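Local coordinates for protein epoxide hydrolase (Aspergillus niger, PDB 3G02) that probably hydrolyses epoxides to vicinal diols as an alpha/beta-hydrolase-fold enzyme, here in a variant evolved for enantioselectivity, at residues N215-I228 against D349-T361. The protein carries 9 engineered substitutions. Numbering follows the deposited sequence.
Sequences NFCNMSAPPEGPSI and DLVPVPRSWIATT. Engineered in segment 215-228: Phe216 (natural residue Leu), Asn218 (natural residue Ala), Ser220 (natural residue Arg). Engineered in segment 349-361: Val351 (natural residue Cys). With FMT (formic acid), chain D.
Pro222 and Ala221 lie over one face of the Trp357 indole: Pro222 CD stands 3.5 Å from the centroid of the five-membered ring and 13° off its normal, a CH-pi contact, and Ala221 CA makes a second one above the six-membered ring. Pro354 CD lies against the opposite face, toward its rim, while Ile228 CD1 meets the indole edge 3.5 Å from Trp357 CZ2. The ring nitrogen is satisfied by a bent hydrogen bond, Trp357 NE1 to Pro226 O at 3.0 Å (N-H...O 131°), with the acceptor tilted out of the ring plane; Pro226 follows a cis peptide. Met219, turning at its last torsion (chi3 -69°), brings SD and CE against Thr361 CG2, each 3.7 Å away. Further along, water 1 bridges the backbones, accepting from Cys217 N and donating to Val351 O.

At the other end, the engineered Phe216 presents its edge to a carboxylate, Asp349 OD1 lying in the ring plane 3.5 Å from Phe216 CD1; Phe216 CZ packs on CG2 of the engineered Val351. Leu350 N donates to Asp349 OD1 at 2.7 Å. The same oxygen is bonded to ND1 of His375, a predicted catalytic residue like the nucleophile Asp193; this is consistent with the Asp-His-Asp triad of alpha/beta-hydrolase-fold epoxide hydrolases, Asp349 coming from the loop after strand 340-345 and its neighbour Phe216 from that after strand 209-214.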
loop_
_atom_site.group_PDB
_atom_site.type_symbol
_atom_site.label_atom_id
_atom_site.label_comp_id
_atom_site.label_asym_id
_atom_site.label_seq_id
_atom_site.Cartn_x
_atom_site.Cartn_y
_atom_site.Cartn_z
ATOM N N ASN A 215 19.035 14.566 11.214
ATOM C CA ASN A 215 17.783 15.145 11.707
ATOM C C ASN A 215 16.655 14.111 11.766
ATOM O O ASN A 215 15.474 14.464 11.827
ATOM C CB ASN A 215 17.365 16.387 10.907
ATOM C CG ASN A 215 17.095 16.083 9.447
ATOM O OD1 ASN A 215 15.947 15.900 9.040
ATOM N ND2 ASN A 215 18.149 16.029 8.652
ATOM N N PHE A 216 17.038 12.836 11.766
ATOM C CA PHE A 216 16.092 11.731 11.787
ATOM C C PHE A 216 16.793 10.495 12.321
ATOM O O PHE A 216 17.924 10.211 11.928
ATOM C CB PHE A 216 15.594 11.469 10.359
ATOM C CG PHE A 216 14.492 10.447 10.266
ATOM C CD1 PHE A 216 13.156 10.841 10.323
ATOM C CD2 PHE A 216 14.787 9.098 10.090
ATOM C CE1 PHE A 216 12.131 9.897 10.225
ATOM C CE2 PHE A 216 13.767 8.151 9.999
ATOM C CZ PHE A 216 12.439 8.555 10.059
ATOM N N CYS A 217 16.127 9.774 13.218
ATOM C CA CYS A 217 16.631 8.490 13.704
ATOM C C CYS A 217 15.508 7.464 13.733
ATOM O O CYS A 217 14.466 7.697 14.339
ATOM C CB CYS A 217 17.272 8.629 15.088
ATOM S SG CYS A 217 18.004 7.075 15.700
ATOM N N ASN A 218 15.751 6.329 13.080
ATOM C CA ASN A 218 14.749 5.286 12.849
ATOM C C ASN A 218 14.682 4.221 13.955
ATOM O O ASN A 218 13.971 3.221 13.824
ATOM C CB ASN A 218 15.030 4.622 11.490
ATOM C CG ASN A 218 13.827 3.875 10.930
ATOM O OD1 ASN A 218 13.978 2.833 10.284
ATOM N ND2 ASN A 218 12.632 4.411 11.159
ATOM N N MET A 219 15.407 4.453 15.046
ATOM C CA MET A 219 15.516 3.484 16.143
ATOM C C MET A 219 14.191 3.186 16.847
ATOM O O MET A 219 13.269 4.005 16.844
ATOM C CB MET A 219 16.524 3.987 17.182
ATOM C CG MET A 219 15.992 5.139 18.043
ATOM S SD MET A 219 17.167 5.774 19.240
ATOM C CE MET A 219 17.271 4.396 20.388
ATOM N N SER A 220 14.114 2.003 17.453
ATOM C CA SER A 220 13.045 1.678 18.393
ATOM C C SER A 220 13.567 1.866 19.820
ATOM O O SER A 220 14.718 2.267 20.011
ATOM C CB SER A 220 12.541 0.248 18.174
ATOM O OG SER A 220 13.610 -0.682 18.218
ATOM N N ALA A 221 12.725 1.586 20.814
ATOM C CA ALA A 221 13.103 1.739 22.224
ATOM C C ALA A 221 14.374 0.958 22.573
ATOM O O ALA A 221 14.490 -0.219 22.220
ATOM C CB ALA A 221 11.957 1.324 23.133
ATOM N N PRO A 222 15.338 1.617 23.248
ATOM C CA PRO A 222 16.578 0.947 23.642
ATOM C C PRO A 222 16.345 -0.063 24.771
ATOM O O PRO A 222 15.833 0.309 25.830
ATOM C CB PRO A 222 17.475 2.100 24.106
ATOM C CG PRO A 222 16.539 3.175 24.517
ATOM C CD PRO A 222 15.314 3.031 23.666
ATOM N N PRO A 223 16.716 -1.338 24.538
ATOM C CA PRO A 223 16.466 -2.445 25.469
ATOM C C PRO A 223 16.951 -2.184 26.897
ATOM O O PRO A 223 16.229 -2.479 27.852
ATOM C CB PRO A 223 17.249 -3.607 24.847
ATOM C CG PRO A 223 17.288 -3.291 23.395
ATOM C CD PRO A 223 17.420 -1.798 23.325
ATOM N N GLU A 224 18.152 -1.628 27.033
ATOM C CA GLU A 224 18.757 -1.393 28.348
ATOM C C GLU A 224 18.461 0.007 28.903
ATOM O O GLU A 224 19.205 0.526 29.741
ATOM C CB GLU A 224 20.268 -1.657 28.297
ATOM C CG GLU A 224 20.635 -3.112 28.009
ATOM C CD GLU A 224 22.135 -3.340 27.914
ATOM O OE1 GLU A 224 22.793 -2.684 27.076
ATOM O OE2 GLU A 224 22.653 -4.187 28.672
ATOM N N GLY A 225 17.365 0.607 28.440
ATOM C CA GLY A 225 16.957 1.939 28.883
ATOM C C GLY A 225 17.656 3.060 28.128
ATOM O O GLY A 225 18.475 2.792 27.245
ATOM N N PRO A 226 17.348 4.327 28.471
ATOM C CA PRO A 226 16.373 4.758 29.482
ATOM C C PRO A 226 14.921 4.428 29.132
ATOM O O PRO A 226 14.547 4.409 27.955
ATOM C CB PRO A 226 16.576 6.275 29.546
ATOM C CG PRO A 226 17.174 6.635 28.246
ATOM C CD PRO A 226 18.026 5.475 27.844
ATOM N N SER A 227 14.122 4.170 30.162
ATOM C CA SER A 227 12.730 3.758 30.004
ATOM C C SER A 227 11.827 4.910 29.568
ATOM O O SER A 227 12.200 6.082 29.683
ATOM C CB SER A 227 12.216 3.186 31.325
ATOM O OG SER A 227 12.190 4.198 32.319
ATOM N N ILE A 228 10.639 4.557 29.075
ATOM C CA ILE A 228 9.577 5.519 28.764
ATOM C C ILE A 228 9.225 6.349 29.999
ATOM O O ILE A 228 8.968 7.549 29.897
ATOM C CB ILE A 228 8.290 4.803 28.253
ATOM C CG1 ILE A 228 8.599 3.898 27.053
ATOM C CG2 ILE A 228 7.172 5.811 27.936
ATOM C CD1 ILE A 228 8.669 4.611 25.724
ATOM N N ASP A 349 8.322 15.659 13.281
ATOM C CA ASP A 349 8.909 14.590 12.485
ATOM C C ASP A 349 8.155 13.283 12.765
ATOM O O ASP A 349 7.327 13.218 13.675
ATOM C CB ASP A 349 10.396 14.446 12.797
ATOM C CG ASP A 349 11.203 13.968 11.602
ATOM O OD1 ASP A 349 10.644 13.290 10.709
ATOM O OD2 ASP A 349 12.411 14.259 11.556
ATOM N N LEU A 350 8.443 12.252 11.977
ATOM C CA LEU A 350 7.643 11.023 11.974
ATOM C C LEU A 350 7.784 10.198 13.243
ATOM O O LEU A 350 6.799 9.675 13.764
ATOM C CB LEU A 350 8.003 10.153 10.762
ATOM C CG LEU A 350 8.015 10.861 9.404
ATOM C CD1 LEU A 350 8.415 9.895 8.303
ATOM C CD2 LEU A 350 6.652 11.473 9.124
ATOM N N VAL A 351 9.013 10.085 13.733
ATOM C CA VAL A 351 9.319 9.181 14.834
ATOM C C VAL A 351 10.214 9.919 15.835
ATOM O O VAL A 351 11.409 9.631 15.948
ATOM C CB VAL A 351 9.942 7.859 14.314
ATOM C CG1 VAL A 351 8.868 6.997 13.657
ATOM C CG2 VAL A 351 11.067 8.126 13.315
ATOM N N PRO A 352 9.628 10.896 16.554
ATOM C CA PRO A 352 10.417 11.840 17.347
ATOM C C PRO A 352 10.924 11.266 18.669
ATOM O O PRO A 352 10.436 11.626 19.747
ATOM C CB PRO A 352 9.462 13.023 17.549
ATOM C CG PRO A 352 8.092 12.462 17.393
ATOM C CD PRO A 352 8.180 11.162 16.646
ATOM N N VAL A 353 11.913 10.381 18.560
ATOM C CA VAL A 353 12.584 9.781 19.712
ATOM C C VAL A 353 13.412 10.844 20.441
ATOM O O VAL A 353 13.931 11.765 19.806
ATOM C CB VAL A 353 13.467 8.560 19.307
ATOM C CG1 VAL A 353 12.593 7.398 18.866
ATOM C CG2 VAL A 353 14.468 8.921 18.215
ATOM N N PRO A 354 13.515 10.734 21.781
ATOM C CA PRO A 354 14.162 11.773 22.581
ATOM C C PRO A 354 15.690 11.700 22.570
ATOM O O PRO A 354 16.265 10.686 22.167
ATOM C CB PRO A 354 13.639 11.483 23.988
ATOM C CG PRO A 354 13.467 10.014 24.011
ATOM C CD PRO A 354 13.013 9.631 22.623
ATOM N N ARG A 355 16.324 12.774 23.039
ATOM C CA ARG A 355 17.778 12.862 23.148
ATOM C C ARG A 355 18.409 11.660 23.863
ATOM O O ARG A 355 19.396 11.105 23.383
ATOM C CB ARG A 355 18.182 14.167 23.847
ATOM C CG ARG A 355 19.684 14.345 23.996
ATOM C CD ARG A 355 20.051 15.676 24.630
ATOM N NE ARG A 355 21.503 15.821 24.722
ATOM C CZ ARG A 355 22.145 16.979 24.860
ATOM N NH1 ARG A 355 21.473 18.121 24.919
ATOM N NH2 ARG A 355 23.471 16.992 24.934
ATOM N N SER A 356 17.835 11.265 25.000
ATOM C CA SER A 356 18.394 10.174 25.811
ATOM C C SER A 356 18.371 8.815 25.101
ATOM O O SER A 356 19.133 7.913 25.455
ATOM C CB SER A 356 17.679 10.084 27.160
ATOM O OG SER A 356 16.315 9.750 26.995
ATOM N N TRP A 357 17.495 8.673 24.110
ATOM C CA TRP A 357 17.453 7.464 23.294
ATOM C C TRP A 357 18.481 7.559 22.174
ATOM O O TRP A 357 19.244 6.625 21.943
ATOM C CB TRP A 357 16.057 7.259 22.711
ATOM C CG TRP A 357 15.050 6.687 23.670
ATOM C CD1 TRP A 357 15.116 6.676 25.039
ATOM C CD2 TRP A 357 13.804 6.076 23.325
ATOM N NE1 TRP A 357 13.993 6.077 25.562
ATOM C CE2 TRP A 357 13.171 5.699 24.532
ATOM C CE3 TRP A 357 13.165 5.791 22.108
ATOM C CZ2 TRP A 357 11.927 5.059 24.559
ATOM C CZ3 TRP A 357 11.927 5.156 22.135
ATOM C CH2 TRP A 357 11.322 4.799 23.354
ATOM N N ILE A 358 18.504 8.702 21.489
ATOM C CA ILE A 358 19.461 8.949 20.412
ATOM C C ILE A 358 20.908 8.835 20.916
ATOM O O ILE A 358 21.783 8.321 20.216
ATOM C CB ILE A 358 19.201 10.326 19.748
ATOM C CG1 ILE A 358 17.805 10.341 19.116
ATOM C CG2 ILE A 358 20.273 10.653 18.707
ATOM C CD1 ILE A 358 17.238 11.721 18.882
ATOM N N ALA A 359 21.134 9.291 22.148
ATOM C CA ALA A 359 22.453 9.240 22.782
ATOM C C ALA A 359 23.014 7.822 22.938
ATOM O O ALA A 359 24.232 7.640 23.005
ATOM C CB ALA A 359 22.413 9.949 24.129
ATOM N N THR A 360 22.131 6.824 22.987
ATOM C CA THR A 360 22.557 5.425 23.121
ATOM C C THR A 360 23.096 4.856 21.808
ATOM O O THR A 360 23.646 3.753 21.781
ATOM C CB THR A 360 21.413 4.500 23.611
ATOM O OG1 THR A 360 20.437 4.343 22.571
ATOM C CG2 THR A 360 20.748 5.053 24.863
ATOM N N THR A 361 22.927 5.611 20.722
ATOM C CA THR A 361 23.230 5.119 19.379
ATOM C C THR A 361 24.492 5.730 18.763
ATOM O O THR A 361 24.871 5.394 17.636
ATOM C CB THR A 361 22.040 5.340 18.417
ATOM O OG1 THR A 361 21.975 6.719 18.040
ATOM C CG2 THR A 361 20.730 4.930 19.067
HETATM C C FMT D . 19.313 6.303 11.542
HETATM O O1 FMT D . 18.101 6.350 11.333
HETATM O O2 FMT D . 19.808 6.158 12.661
HETATM O O HOH W 1 13.832 10.737 14.666
#